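Local coordinates for thioesterase superfamily protein (Shewanella loihica, PDB 2PRX) that probably hydrolyses thioesters, as a two-subunit member of the hotdog-fold thioesterase superfamily, at residues Leu31-Arg36 / Thr40-Met45; Phe49-Pro54 / Thr108-Glu113; Ser64-His69 / Leu100-Leu105; Gly118-Val123 / Val128-Ala133. All blocks are in the same frame, centred on the assembly; numbering follows the deposited sequence.

Interaction 1 (Leu31-Arg36 / Thr40-Met45); sequences LKSYWR and TIAHFM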
loop_
_atom_site.group_PDB
_atom_site.type_symbol
_atom_site.label_atom_id
_atom_site.label_comp_id
_atom_site.label_asym_id
_atom_site.label_seq_id
_atom_site.Cartn_x
_atom_site.Cartn_y
_atom_site.Cartn_z
ATOM N N LEU A 31 8.356 7.859 9.256
ATOM C CA LEU A 31 7.844 7.100 10.403
ATOM C C LEU A 31 8.932 6.821 11.428
ATOM O O LEU A 31 10.028 6.413 11.050
ATOM C CB LEU A 31 7.204 5.795 9.939
ATOM C CG LEU A 31 6.013 5.245 10.737
ATOM C CD1 LEU A 31 4.956 6.263 11.059
ATOM C CD2 LEU A 31 5.399 4.072 9.971
ATOM N N LYS A 32 8.571 7.060 12.687
ATOM C CA LYS A 32 9.413 6.707 13.838
ATOM C C LYS A 32 8.778 5.521 14.552
ATOM O O LYS A 32 7.650 5.542 15.071
ATOM C CB LYS A 32 9.595 7.900 14.747
ATOM C CG LYS A 32 10.364 9.127 14.342
ATOM C CD LYS A 32 11.634 8.853 13.591
ATOM C CE LYS A 32 12.289 10.108 13.036
ATOM N NZ LYS A 32 13.519 9.733 12.273
ATOM N N SER A 33 9.478 4.399 14.563
ATOM C CA SER A 33 8.970 3.186 15.189
ATOM C C SER A 33 9.870 2.871 16.398
ATOM O O SER A 33 11.039 3.245 16.336
ATOM C CB SER A 33 8.893 2.008 14.239
ATOM O OG SER A 33 8.201 2.386 13.050
ATOM N N TYR A 34 9.246 2.258 17.378
ATOM C CA TYR A 34 9.830 2.011 18.689
ATOM C C TYR A 34 9.316 0.709 19.289
ATOM O O TYR A 34 8.225 0.239 18.991
ATOM C CB TYR A 34 9.475 3.091 19.728
ATOM C CG TYR A 34 9.773 4.493 19.268
ATOM C CD1 TYR A 34 8.841 5.246 18.578
ATOM C CD2 TYR A 34 11.023 5.055 19.525
ATOM C CE1 TYR A 34 9.121 6.530 18.155
ATOM C CE2 TYR A 34 11.305 6.338 19.105
ATOM C CZ TYR A 34 10.358 7.075 18.419
ATOM O OH TYR A 34 10.681 8.350 18.013
ATOM N N TRP A 35 10.122 0.156 20.206
ATOM C CA TRP A 35 9.629 -0.962 21.006
ATOM C C TRP A 35 8.531 -0.513 21.966
ATOM O O TRP A 35 8.577 0.543 22.604
ATOM C CB TRP A 35 10.783 -1.615 21.768
ATOM C CG TRP A 35 11.608 -2.564 20.952
ATOM C CD1 TRP A 35 12.895 -2.457 20.519
ATOM C CD2 TRP A 35 11.124 -3.821 20.450
ATOM N NE1 TRP A 35 13.261 -3.559 19.796
ATOM C CE2 TRP A 35 12.181 -4.412 19.742
ATOM C CE3 TRP A 35 9.886 -4.473 20.569
ATOM C CZ2 TRP A 35 12.042 -5.662 19.128
ATOM C CZ3 TRP A 35 9.761 -5.706 19.954
ATOM C CH2 TRP A 35 10.824 -6.271 19.249
ATOM N N ARG A 36 7.501 -1.319 22.077
ATOM C CA ARG A 36 6.457 -1.184 23.079
ATOM C C ARG A 36 6.389 -2.494 23.843
ATOM O O ARG A 36 5.431 -3.251 23.788
ATOM C CB ARG A 36 5.103 -0.872 22.455
ATOM C CG ARG A 36 3.950 -0.768 23.437
ATOM C CD ARG A 36 2.933 0.268 22.960
ATOM N NE ARG A 36 1.840 0.414 23.911
ATOM C CZ ARG A 36 0.655 -0.155 23.901
ATOM N NH1 ARG A 36 0.265 -0.997 22.952
ATOM N NH2 ARG A 36 -0.204 0.128 24.880
ATOM N N THR A 40 5.796 -3.581 18.878
ATOM C CA THR A 40 6.413 -2.324 18.446
ATOM C C THR A 40 5.256 -1.359 18.283
ATOM O O THR A 40 4.108 -1.827 18.363
ATOM C CB THR A 40 7.225 -2.462 17.160
ATOM O OG1 THR A 40 6.328 -2.693 16.043
ATOM C CG2 THR A 40 8.159 -3.662 17.207
ATOM N N ILE A 41 5.535 -0.083 18.084
ATOM C CA ILE A 41 4.496 0.927 17.927
ATOM C C ILE A 41 5.027 2.174 17.232
ATOM O O ILE A 41 6.213 2.500 17.264
ATOM C CB ILE A 41 3.879 1.307 19.291
ATOM C CG1 ILE A 41 2.739 2.311 19.242
ATOM C CG2 ILE A 41 4.984 1.788 20.229
ATOM C CD1 ILE A 41 1.789 2.291 20.407
ATOM N N ALA A 42 4.105 2.860 16.548
ATOM C CA ALA A 42 4.336 4.126 15.894
ATOM C C ALA A 42 3.026 4.909 15.826
ATOM O O ALA A 42 1.932 4.360 15.990
ATOM C CB ALA A 42 4.978 3.945 14.524
ATOM N N HIS A 43 3.223 6.185 15.571
ATOM C CA HIS A 43 2.176 7.177 15.393
ATOM C C HIS A 43 2.459 8.066 14.197
ATOM O O HIS A 43 3.621 8.316 13.865
ATOM C CB HIS A 43 2.085 8.012 16.677
ATOM C CG HIS A 43 1.562 7.229 17.839
ATOM N ND1 HIS A 43 2.406 6.650 18.770
ATOM C CD2 HIS A 43 0.303 6.927 18.238
ATOM C CE1 HIS A 43 1.687 6.029 19.685
ATOM N NE2 HIS A 43 0.415 6.178 19.392
ATOM N N PHE A 44 1.399 8.541 13.553
ATOM C CA PHE A 44 1.512 9.380 12.375
ATOM C C PHE A 44 0.325 10.337 12.234
ATOM O O PHE A 44 -0.784 9.979 12.627
ATOM C CB PHE A 44 1.603 8.553 11.085
ATOM C CG PHE A 44 1.958 9.442 9.900
ATOM C CD1 PHE A 44 3.186 10.078 9.834
ATOM C CD2 PHE A 44 1.057 9.639 8.872
ATOM C CE1 PHE A 44 3.512 10.897 8.779
ATOM C CE2 PHE A 44 1.384 10.456 7.809
ATOM C CZ PHE A 44 2.607 11.089 7.753
HETATM N N MSE A 45 0.620 11.487 11.664
HETATM C CA MSE A 45 -0.269 12.587 11.367
HETATM C C MSE A 45 -0.305 12.862 9.871
HETATM O O MSE A 45 0.568 13.504 9.285
HETATM C CB MSE A 45 0.160 13.865 12.095
HETATM C CG MSE A 45 -0.876 14.975 12.041
HETATM SE SE MSE A 45 -2.620 14.381 12.617
HETATM C CE MSE A 45 -2.328 15.046 14.405
#
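With chi1 at 178°, Arg36 has CG anti to its backbone N, and Ile41 places CG1 likewise (chi1 -177°); the aliphatic part of the arginine is thereby laid across the isoleucine. Arg36 CD comes within 3.5 Å of Ile41 CD1, and Arg36 CB is as close to Ile41 CG2. Trp35 and Thr40 diverge at their CB atoms, yet the indole turns back: Thr40 CG2 sits over one face of its six-membered ring, 4.1 Å from the centroid and 25° off the normal, a CH-pi contact displaced toward the rim. Next to these, the backbones join through a reciprocal pair, Tyr34 N to Ile41 O (3.0 Å) and Ile41 N to Tyr34 O (2.9 Å). Farther along, Leu31 CG rests 4.1 Å from Ala42 CB, while Leu31 CD1 touches Phe44 CB. On the side where Thr40, Ala42 and Phe44 meet helix 59-78, two hydroxyls have partners outside the hairpin: Ser33 OG bonds His69 ND1 and Thr40 OG1 bonds Ser73 OG. The antiparallel pairing of 34 with 41 and of 35 with 40 marks a tight beta hairpin, whose strand 34-36 is an outer strand of the hotdog sheet in this chain.

Interaction 2 (Phe49-Pro54 / Thr108-Glu113); sequences FHTAIP and TPMGVE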
loop_
_atom_site.group_PDB
_atom_site.type_symbol
_atom_site.label_atom_id
_atom_site.label_comp_id
_atom_site.label_asym_id
_atom_site.label_seq_id
_atom_site.Cartn_x
_atom_site.Cartn_y
_atom_site.Cartn_z
ATOM N N PHE A 49 -3.686 17.141 2.881
ATOM C CA PHE A 49 -3.970 16.764 1.498
ATOM C C PHE A 49 -3.965 15.261 1.321
ATOM O O PHE A 49 -4.380 14.779 0.253
ATOM C CB PHE A 49 -2.971 17.441 0.564
ATOM C CG PHE A 49 -1.518 17.286 0.982
ATOM C CD1 PHE A 49 -0.835 16.115 0.724
ATOM C CD2 PHE A 49 -0.871 18.329 1.619
ATOM C CE1 PHE A 49 0.490 15.973 1.090
ATOM C CE2 PHE A 49 0.457 18.191 1.997
ATOM C CZ PHE A 49 1.130 17.020 1.729
ATOM N N HIS A 50 -3.554 14.478 2.309
ATOM C CA HIS A 50 -3.522 13.022 2.193
ATOM C C HIS A 50 -4.900 12.386 2.241
ATOM O O HIS A 50 -5.106 11.353 2.884
ATOM C CB HIS A 50 -2.672 12.408 3.320
ATOM C CG HIS A 50 -1.217 12.339 3.002
ATOM N ND1 HIS A 50 -0.340 13.333 3.404
ATOM C CD2 HIS A 50 -0.461 11.436 2.353
ATOM C CE1 HIS A 50 0.884 13.039 3.011
ATOM N NE2 HIS A 50 0.838 11.884 2.363
ATOM N N THR A 51 -5.881 12.970 1.557
ATOM C CA THR A 51 -7.248 12.466 1.567
ATOM C C THR A 51 -7.488 11.295 0.613
ATOM O O THR A 51 -6.655 11.037 -0.260
ATOM C CB THR A 51 -8.215 13.606 1.171
ATOM O OG1 THR A 51 -7.693 14.279 0.020
ATOM C CG2 THR A 51 -8.326 14.632 2.288
ATOM N N ALA A 52 -8.610 10.656 0.873
ATOM C CA ALA A 52 -9.249 9.586 0.125
ATOM C C ALA A 52 -10.400 10.266 -0.635
ATOM O O ALA A 52 -10.243 10.447 -1.835
ATOM C CB ALA A 52 -9.647 8.434 1.022
ATOM N N ILE A 53 -11.441 10.652 0.027
ATOM C CA ILE A 53 -12.588 11.490 -0.062
ATOM C C ILE A 53 -12.501 12.451 1.126
ATOM O O ILE A 53 -11.769 12.063 2.046
ATOM C CB ILE A 53 -13.922 10.739 0.060
ATOM C CG1 ILE A 53 -14.034 9.995 1.395
ATOM C CG2 ILE A 53 -14.164 9.831 -1.136
ATOM C CD1 ILE A 53 -14.212 8.500 1.262
ATOM N N PRO A 54 -13.162 13.589 1.114
ATOM C CA PRO A 54 -13.147 14.491 2.266
ATOM C C PRO A 54 -13.480 13.787 3.574
ATOM O O PRO A 54 -14.414 13.004 3.708
ATOM C CB PRO A 54 -14.253 15.502 1.963
ATOM C CG PRO A 54 -14.294 15.549 0.470
ATOM C CD PRO A 54 -13.942 14.173 0.003
ATOM N N THR A 108 -10.833 5.642 7.629
ATOM C CA THR A 108 -9.859 6.272 8.535
ATOM C C THR A 108 -10.041 7.777 8.550
ATOM O O THR A 108 -9.702 8.455 7.583
ATOM C CB THR A 108 -8.418 5.934 8.140
ATOM O OG1 THR A 108 -8.305 4.507 8.010
ATOM C CG2 THR A 108 -7.443 6.318 9.248
ATOM N N PRO A 109 -10.609 8.315 9.626
ATOM C CA PRO A 109 -10.852 9.757 9.712
ATOM C C PRO A 109 -9.598 10.599 9.560
ATOM O O PRO A 109 -8.489 10.278 9.989
ATOM C CB PRO A 109 -11.415 9.946 11.123
ATOM C CG PRO A 109 -12.020 8.619 11.431
ATOM C CD PRO A 109 -11.096 7.602 10.817
HETATM N N MSE A 110 -9.808 11.739 8.894
HETATM C CA MSE A 110 -8.764 12.723 8.712
HETATM C C MSE A 110 -8.656 13.574 9.986
HETATM O O MSE A 110 -9.659 13.695 10.686
HETATM C CB MSE A 110 -9.015 13.632 7.515
HETATM C CG MSE A 110 -8.029 14.774 7.328
HETATM SE SE MSE A 110 -6.193 14.173 7.161
HETATM C CE MSE A 110 -6.590 13.428 5.429
ATOM N N GLY A 111 -7.475 14.110 10.199
ATOM C CA GLY A 111 -7.120 15.082 11.197
ATOM C C GLY A 111 -6.918 14.498 12.578
ATOM O O GLY A 111 -7.023 15.211 13.571
ATOM N N VAL A 112 -6.667 13.204 12.639
ATOM C CA VAL A 112 -6.385 12.555 13.924
ATOM C C VAL A 112 -5.117 11.720 13.821
ATOM O O VAL A 112 -4.827 11.089 12.811
ATOM C CB VAL A 112 -7.578 11.694 14.381
ATOM C CG1 VAL A 112 -7.191 10.820 15.557
ATOM C CG2 VAL A 112 -8.760 12.611 14.714
ATOM N N GLU A 113 -4.343 11.718 14.889
ATOM C CA GLU A 113 -3.107 10.947 15.022
ATOM C C GLU A 113 -3.335 9.469 14.823
ATOM O O GLU A 113 -4.206 8.854 15.460
ATOM C CB GLU A 113 -2.561 11.253 16.427
ATOM C CG GLU A 113 -1.227 10.639 16.771
ATOM C CD GLU A 113 -0.935 10.668 18.275
ATOM O OE1 GLU A 113 -1.403 9.760 18.991
ATOM O OE2 GLU A 113 -0.245 11.595 18.740
#
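Met110, a selenomethionine in this crystal, reaches the 49-54 loop through its terminal methyl alone. Its CE atom lies 3.6 Å from His50 O and 3.8 Å from Thr51 CG2, a small van der Waals contact with a carbonyl oxygen and a methyl, and no hydrogen bond crosses it. The side chain starts away from the backbone N (chi1 175°) and then bends at both following torsions, which turns the methyl back over the His50-Thr51 peptide; the methionine and threonine side chains cross at about a right angle. This is the compact part, and its other walls come from nearby loops, since Met110 also packs on Pro46 and Val57. Backbone bonds from Met110 to Gly55, from Thr108 to Val57 and from His50 to Tyr58 tie both segments to the connection that leads into helix 59-78. In the hotdog fold these are linkers at one end of the sheet: 49-54 is part of the connection from strand 39-44 to the central helix, and 108-113 part of that from strand 95-104 to strand 114-122. The remainder is loose. Only 114 Å² is buried in all, and the CA atoms of Thr51 and Met110, the nearest pair, stand 7.3 Å apart. The imidazole of His50 leads away from Met110. Thr51 OG1 is hydrogen-bonded elsewhere, to His17 O of the second subunit.

Interaction 3 (Ser64-His69 / Leu100-Leu105); sequences SLIDCH and LNIDYL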
loop_
_atom_site.group_PDB
_atom_site.type_symbol
_atom_site.label_atom_id
_atom_site.label_comp_id
_atom_site.label_asym_id
_atom_site.label_seq_id
_atom_site.Cartn_x
_atom_site.Cartn_y
_atom_site.Cartn_z
ATOM N N SER A 64 1.094 2.411 3.158
ATOM C CA SER A 64 2.490 2.828 3.174
ATOM C C SER A 64 3.046 2.734 4.602
ATOM O O SER A 64 4.170 2.227 4.727
ATOM C CB SER A 64 2.737 4.242 2.666
ATOM O OG SER A 64 2.251 4.476 1.361
ATOM N N LEU A 65 2.272 3.211 5.569
ATOM C CA LEU A 65 2.732 3.234 6.983
ATOM C C LEU A 65 2.769 1.842 7.555
ATOM O O LEU A 65 3.590 1.480 8.435
ATOM C CB LEU A 65 1.836 4.165 7.795
ATOM C CG LEU A 65 1.778 5.632 7.329
ATOM C CD1 LEU A 65 0.628 6.365 7.987
ATOM C CD2 LEU A 65 3.101 6.325 7.622
ATOM N N ILE A 66 1.918 0.922 7.130
ATOM C CA ILE A 66 2.035 -0.445 7.644
ATOM C C ILE A 66 3.326 -1.110 7.176
ATOM O O ILE A 66 4.027 -1.805 7.923
ATOM C CB ILE A 66 0.817 -1.280 7.223
ATOM C CG1 ILE A 66 -0.429 -1.002 8.069
ATOM C CG2 ILE A 66 1.176 -2.746 7.197
ATOM C CD1 ILE A 66 -1.707 -1.327 7.322
ATOM N N ASP A 67 3.646 -0.879 5.909
ATOM C CA ASP A 67 4.857 -1.397 5.285
ATOM C C ASP A 67 6.112 -0.950 6.015
ATOM O O ASP A 67 7.000 -1.739 6.319
ATOM C CB ASP A 67 4.903 -0.916 3.840
ATOM C CG ASP A 67 6.071 -1.381 3.008
ATOM O OD1 ASP A 67 6.946 -2.099 3.516
ATOM O OD2 ASP A 67 6.082 -1.017 1.805
ATOM N N CYS A 68 6.210 0.360 6.278
ATOM C CA CYS A 68 7.492 0.780 6.872
ATOM C C CYS A 68 7.467 0.441 8.352
ATOM O O CYS A 68 8.510 0.167 8.953
ATOM C CB CYS A 68 7.764 2.253 6.579
ATOM S SG CYS A 68 8.034 2.653 4.828
ATOM N N HIS A 69 6.295 0.443 8.988
ATOM C CA HIS A 69 6.329 0.054 10.412
ATOM C C HIS A 69 6.660 -1.424 10.533
ATOM O O HIS A 69 7.363 -1.847 11.452
ATOM C CB HIS A 69 5.001 0.394 11.075
ATOM C CG HIS A 69 4.904 -0.054 12.510
ATOM N ND1 HIS A 69 5.704 0.478 13.506
ATOM C CD2 HIS A 69 4.111 -0.962 13.102
ATOM C CE1 HIS A 69 5.385 -0.109 14.651
ATOM N NE2 HIS A 69 4.421 -0.988 14.448
ATOM N N LEU A 100 2.672 -8.326 1.630
ATOM C CA LEU A 100 1.910 -7.488 2.537
ATOM C C LEU A 100 0.438 -7.591 2.097
ATOM O O LEU A 100 0.145 -7.171 0.973
ATOM C CB LEU A 100 2.317 -6.031 2.576
ATOM C CG LEU A 100 1.667 -5.111 3.611
ATOM C CD1 LEU A 100 1.827 -5.622 5.040
ATOM C CD2 LEU A 100 2.269 -3.712 3.505
ATOM N N ASN A 101 -0.378 -8.157 2.946
ATOM C CA ASN A 101 -1.804 -8.357 2.849
ATOM C C ASN A 101 -2.509 -7.466 3.851
ATOM O O ASN A 101 -2.225 -7.373 5.045
ATOM C CB ASN A 101 -2.149 -9.835 3.019
ATOM C CG ASN A 101 -1.266 -10.631 2.066
ATOM O OD1 ASN A 101 -1.059 -10.183 0.938
ATOM N ND2 ASN A 101 -0.766 -11.765 2.525
ATOM N N ILE A 102 -3.464 -6.707 3.324
ATOM C CA ILE A 102 -4.128 -5.705 4.128
ATOM C C ILE A 102 -5.642 -5.699 3.879
ATOM O O ILE A 102 -6.048 -5.579 2.727
ATOM C CB ILE A 102 -3.569 -4.297 3.865
ATOM C CG1 ILE A 102 -2.047 -4.201 3.969
ATOM C CG2 ILE A 102 -4.225 -3.271 4.775
ATOM C CD1 ILE A 102 -1.455 -2.880 3.541
ATOM N N ASP A 103 -6.428 -5.830 4.915
ATOM C CA ASP A 103 -7.839 -5.740 5.130
ATOM C C ASP A 103 -8.178 -4.371 5.719
ATOM O O ASP A 103 -7.711 -3.995 6.797
ATOM C CB ASP A 103 -8.328 -6.836 6.084
ATOM C CG ASP A 103 -7.769 -8.184 5.648
ATOM O OD1 ASP A 103 -8.269 -8.679 4.613
ATOM O OD2 ASP A 103 -6.841 -8.698 6.315
ATOM N N TYR A 104 -9.010 -3.654 4.991
ATOM C CA TYR A 104 -9.492 -2.335 5.350
ATOM C C TYR A 104 -10.798 -2.444 6.114
ATOM O O TYR A 104 -11.883 -2.628 5.589
ATOM C CB TYR A 104 -9.604 -1.517 4.063
ATOM C CG TYR A 104 -8.237 -1.186 3.506
ATOM C CD1 TYR A 104 -7.555 -0.049 3.933
ATOM C CD2 TYR A 104 -7.621 -2.006 2.589
ATOM C CE1 TYR A 104 -6.301 0.246 3.426
ATOM C CE2 TYR A 104 -6.376 -1.722 2.073
ATOM C CZ TYR A 104 -5.710 -0.586 2.500
ATOM O OH TYR A 104 -4.467 -0.303 1.983
ATOM N N LEU A 105 -10.719 -2.342 7.435
ATOM C CA LEU A 105 -11.826 -2.678 8.312
ATOM C C LEU A 105 -12.801 -1.528 8.485
ATOM O O LEU A 105 -13.976 -1.747 8.796
ATOM C CB LEU A 105 -11.252 -3.155 9.670
ATOM C CG LEU A 105 -10.320 -4.358 9.567
ATOM C CD1 LEU A 105 -9.745 -4.768 10.921
ATOM C CD2 LEU A 105 -11.041 -5.545 8.942
#
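Helix 64-69 passes over strand 100-104 with Ile66 facing Leu100 and Ile102, the two axes approaching to 10.0 Å and their N-to-C directions differing by 136°. That spacing is bridged by branched aliphatic groups from both sides. Ile66 divides the work between its two arms: chi1 of -78° sets CG2 opposite the backbone N, where it meets Leu100 CD1 at 3.7 Å, while the other arm ends in CD1, which reaches tip to tip toward Ile102 and lies 4.1 Å from its CG2. The second methyl of Leu100, CD2, packs 3.9 Å from Asp67 CB. Such a long helix lying across the concave face of an antiparallel sheet is the defining feature of the hotdog fold, and all four residues here are buried in that core. Beyond the helix contact, Ile102 CG2 also sits over one face of the Tyr104 ring, 3.7 Å above its plane and toward the rim. Asp67 meets Leu100 through its aliphatic carbons, while its OD1 is hydrogen-bonded to Thr97 OG1, earlier on the same strand. Residues Leu100 to Asp103 pair in an antiparallel ladder with a strand of the second subunit, by which the sheet continues across the dimer interface.

Interaction 4 (Gly118-Val123 / Val128-Ala133); sequences GEIKEV and VVVEIA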
loop_
_atom_site.group_PDB
_atom_site.type_symbol
_atom_site.label_atom_id
_atom_site.label_comp_id
_atom_site.label_asym_id
_atom_site.label_seq_id
_atom_site.Cartn_x
_atom_site.Cartn_y
_atom_site.Cartn_z
ATOM N N GLY A 118 2.627 -3.285 16.098
ATOM C CA GLY A 118 3.027 -4.505 15.467
ATOM C C GLY A 118 3.122 -5.688 16.424
ATOM O O GLY A 118 3.632 -5.549 17.549
ATOM N N GLU A 119 2.614 -6.814 15.955
ATOM C CA GLU A 119 2.747 -8.118 16.596
ATOM C C GLU A 119 3.795 -8.948 15.873
ATOM O O GLU A 119 3.750 -9.162 14.670
ATOM C CB GLU A 119 1.402 -8.826 16.643
ATOM C CG GLU A 119 1.269 -10.113 17.397
ATOM C CD GLU A 119 2.318 -10.402 18.447
ATOM O OE1 GLU A 119 2.886 -9.425 19.010
ATOM O OE2 GLU A 119 2.587 -11.597 18.695
ATOM N N ILE A 120 4.802 -9.425 16.623
ATOM C CA ILE A 120 5.739 -10.323 15.985
ATOM C C ILE A 120 5.243 -11.762 15.989
ATOM O O ILE A 120 5.157 -12.394 17.034
ATOM C CB ILE A 120 7.112 -10.307 16.689
ATOM C CG1 ILE A 120 7.794 -8.951 16.682
ATOM C CG2 ILE A 120 7.925 -11.412 16.050
ATOM C CD1 ILE A 120 7.952 -8.324 15.317
ATOM N N LYS A 121 4.910 -12.301 14.810
ATOM C CA LYS A 121 4.363 -13.657 14.817
ATOM C C LYS A 121 5.412 -14.741 14.653
ATOM O O LYS A 121 5.117 -15.901 14.979
ATOM C CB LYS A 121 3.309 -13.762 13.715
ATOM C CG LYS A 121 2.467 -12.506 13.532
ATOM C CD LYS A 121 1.761 -12.083 14.809
ATOM C CE LYS A 121 0.628 -13.067 15.125
ATOM N NZ LYS A 121 -0.363 -12.544 16.093
ATOM N N GLU A 122 6.608 -14.413 14.174
ATOM C CA GLU A 122 7.706 -15.371 14.053
ATOM C C GLU A 122 8.983 -14.740 13.505
ATOM O O GLU A 122 8.999 -13.860 12.641
ATOM C CB GLU A 122 7.310 -16.557 13.163
ATOM C CG GLU A 122 8.417 -16.923 12.167
ATOM C CD GLU A 122 7.838 -17.027 10.762
ATOM O OE1 GLU A 122 6.848 -17.785 10.701
ATOM O OE2 GLU A 122 8.361 -16.371 9.849
ATOM N N VAL A 123 10.133 -15.200 14.000
ATOM C CA VAL A 123 11.402 -14.543 13.721
ATOM C C VAL A 123 12.462 -15.578 13.352
ATOM O O VAL A 123 12.491 -16.619 14.036
ATOM C CB VAL A 123 11.914 -13.763 14.951
ATOM C CG1 VAL A 123 13.153 -12.933 14.656
ATOM C CG2 VAL A 123 10.840 -12.857 15.511
ATOM N N VAL A 128 11.062 -12.336 9.191
ATOM C CA VAL A 128 10.070 -12.039 10.212
ATOM C C VAL A 128 8.669 -12.001 9.576
ATOM O O VAL A 128 8.530 -11.499 8.458
ATOM C CB VAL A 128 10.297 -10.697 10.923
ATOM C CG1 VAL A 128 9.657 -10.667 12.310
ATOM C CG2 VAL A 128 11.787 -10.411 11.030
ATOM N N VAL A 129 7.716 -12.543 10.310
ATOM C CA VAL A 129 6.289 -12.433 10.005
ATOM C C VAL A 129 5.653 -11.489 11.013
ATOM O O VAL A 129 5.823 -11.582 12.239
ATOM C CB VAL A 129 5.591 -13.798 9.972
ATOM C CG1 VAL A 129 4.080 -13.634 9.927
ATOM C CG2 VAL A 129 6.032 -14.596 8.748
ATOM N N VAL A 130 4.917 -10.497 10.519
ATOM C CA VAL A 130 4.477 -9.457 11.436
ATOM C C VAL A 130 3.002 -9.120 11.232
ATOM O O VAL A 130 2.589 -9.055 10.075
ATOM C CB VAL A 130 5.248 -8.131 11.302
ATOM C CG1 VAL A 130 4.968 -7.299 12.549
ATOM C CG2 VAL A 130 6.738 -8.296 11.077
ATOM N N GLU A 131 2.289 -8.889 12.322
ATOM C CA GLU A 131 0.905 -8.413 12.218
ATOM C C GLU A 131 0.807 -6.987 12.742
ATOM O O GLU A 131 1.256 -6.667 13.843
ATOM C CB GLU A 131 -0.025 -9.359 12.952
ATOM C CG GLU A 131 -1.423 -8.841 13.216
ATOM C CD GLU A 131 -2.290 -9.844 13.949
ATOM O OE1 GLU A 131 -2.461 -10.969 13.420
ATOM O OE2 GLU A 131 -2.805 -9.544 15.045
ATOM N N ILE A 132 0.234 -6.096 11.953
ATOM C CA ILE A 132 0.203 -4.667 12.195
ATOM C C ILE A 132 -1.271 -4.239 12.203
ATOM O O ILE A 132 -2.071 -4.781 11.449
ATOM C CB ILE A 132 0.955 -3.851 11.136
ATOM C CG1 ILE A 132 2.425 -4.258 10.928
ATOM C CG2 ILE A 132 0.853 -2.342 11.385
ATOM C CD1 ILE A 132 2.576 -5.275 9.804
ATOM N N ALA A 133 -1.582 -3.310 13.086
ATOM C CA ALA A 133 -2.923 -2.782 13.277
ATOM C C ALA A 133 -2.832 -1.272 13.242
ATOM O O ALA A 133 -2.191 -0.666 14.109
ATOM C CB ALA A 133 -3.534 -3.246 14.587
#
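Backbone hydrogen bonds set the frame between Glu119 and Glu131, which pair in both directions; Glu131 N meets Glu119 O at 2.8 Å, in the carbonyl plane. Past Ile120 the register slips by one, because Lys121 and Glu122 both face Val129, a classic beta bulge. Lys121 N donates to Val129 O (2.8 Å) from a position tilted 28° from the carbonyl plane, whereas Val129 N bonds Glu122 O (3.0 Å) within its plane. Apolar packing occupies the face that carries Ile120, Val130 and Ile132. Ile120 CD1 is 4.2 Å from Val128 CG1 and equally far from Val130 CG1, and Val123 CG2 lies alongside Val128 CG1 at 4.1 Å. Helix 59-78 covers this face through Ala77 on Ile120, Ala74 on Val128, and Ile66 on Ile132. The other face carries Glu119, Glu122 and Glu131 together with Val129. Lys121, directed at the partner strand and bent at chi2 and chi3, crosses Glu131 obliquely: its CD packs 3.7 Å from Glu131 CB before NZ forms a long salt bridge with Glu131 OE1, also 3.7 Å. Glu131 OE2 has a further weak, long ion pair with Arg143. The hairpin is thus two-sided: the main-chain ladder and the aliphatic face beneath the helix bring its strands together closely, while the long ion pairs probably add only a modest attraction.

In the fold
Interactions 1 and 4 are beta hairpins of the same antiparallel sheet, their centres about 14 Å apart; strands 39-44 and 114-122 are neighbours in it, one of their links being a probable hydrogen bond of Gly118 N with Thr40 O. Interaction 3 sets helix 59-78 on that sheet; its Leu65 packs on Phe44 of interaction 1, and its His69 lies beside Gly118 of interaction 4. Interaction 2 lies toward one end, its centre about 26 Å from that of interaction 4. Along the chain, interaction 1 comes first, interaction 3 falls within the span of interaction 2, and interaction 4 follows. Interactions 2 and 3 lie where the hotdog core meets its partner subunit, and 1 and 4 within one chain.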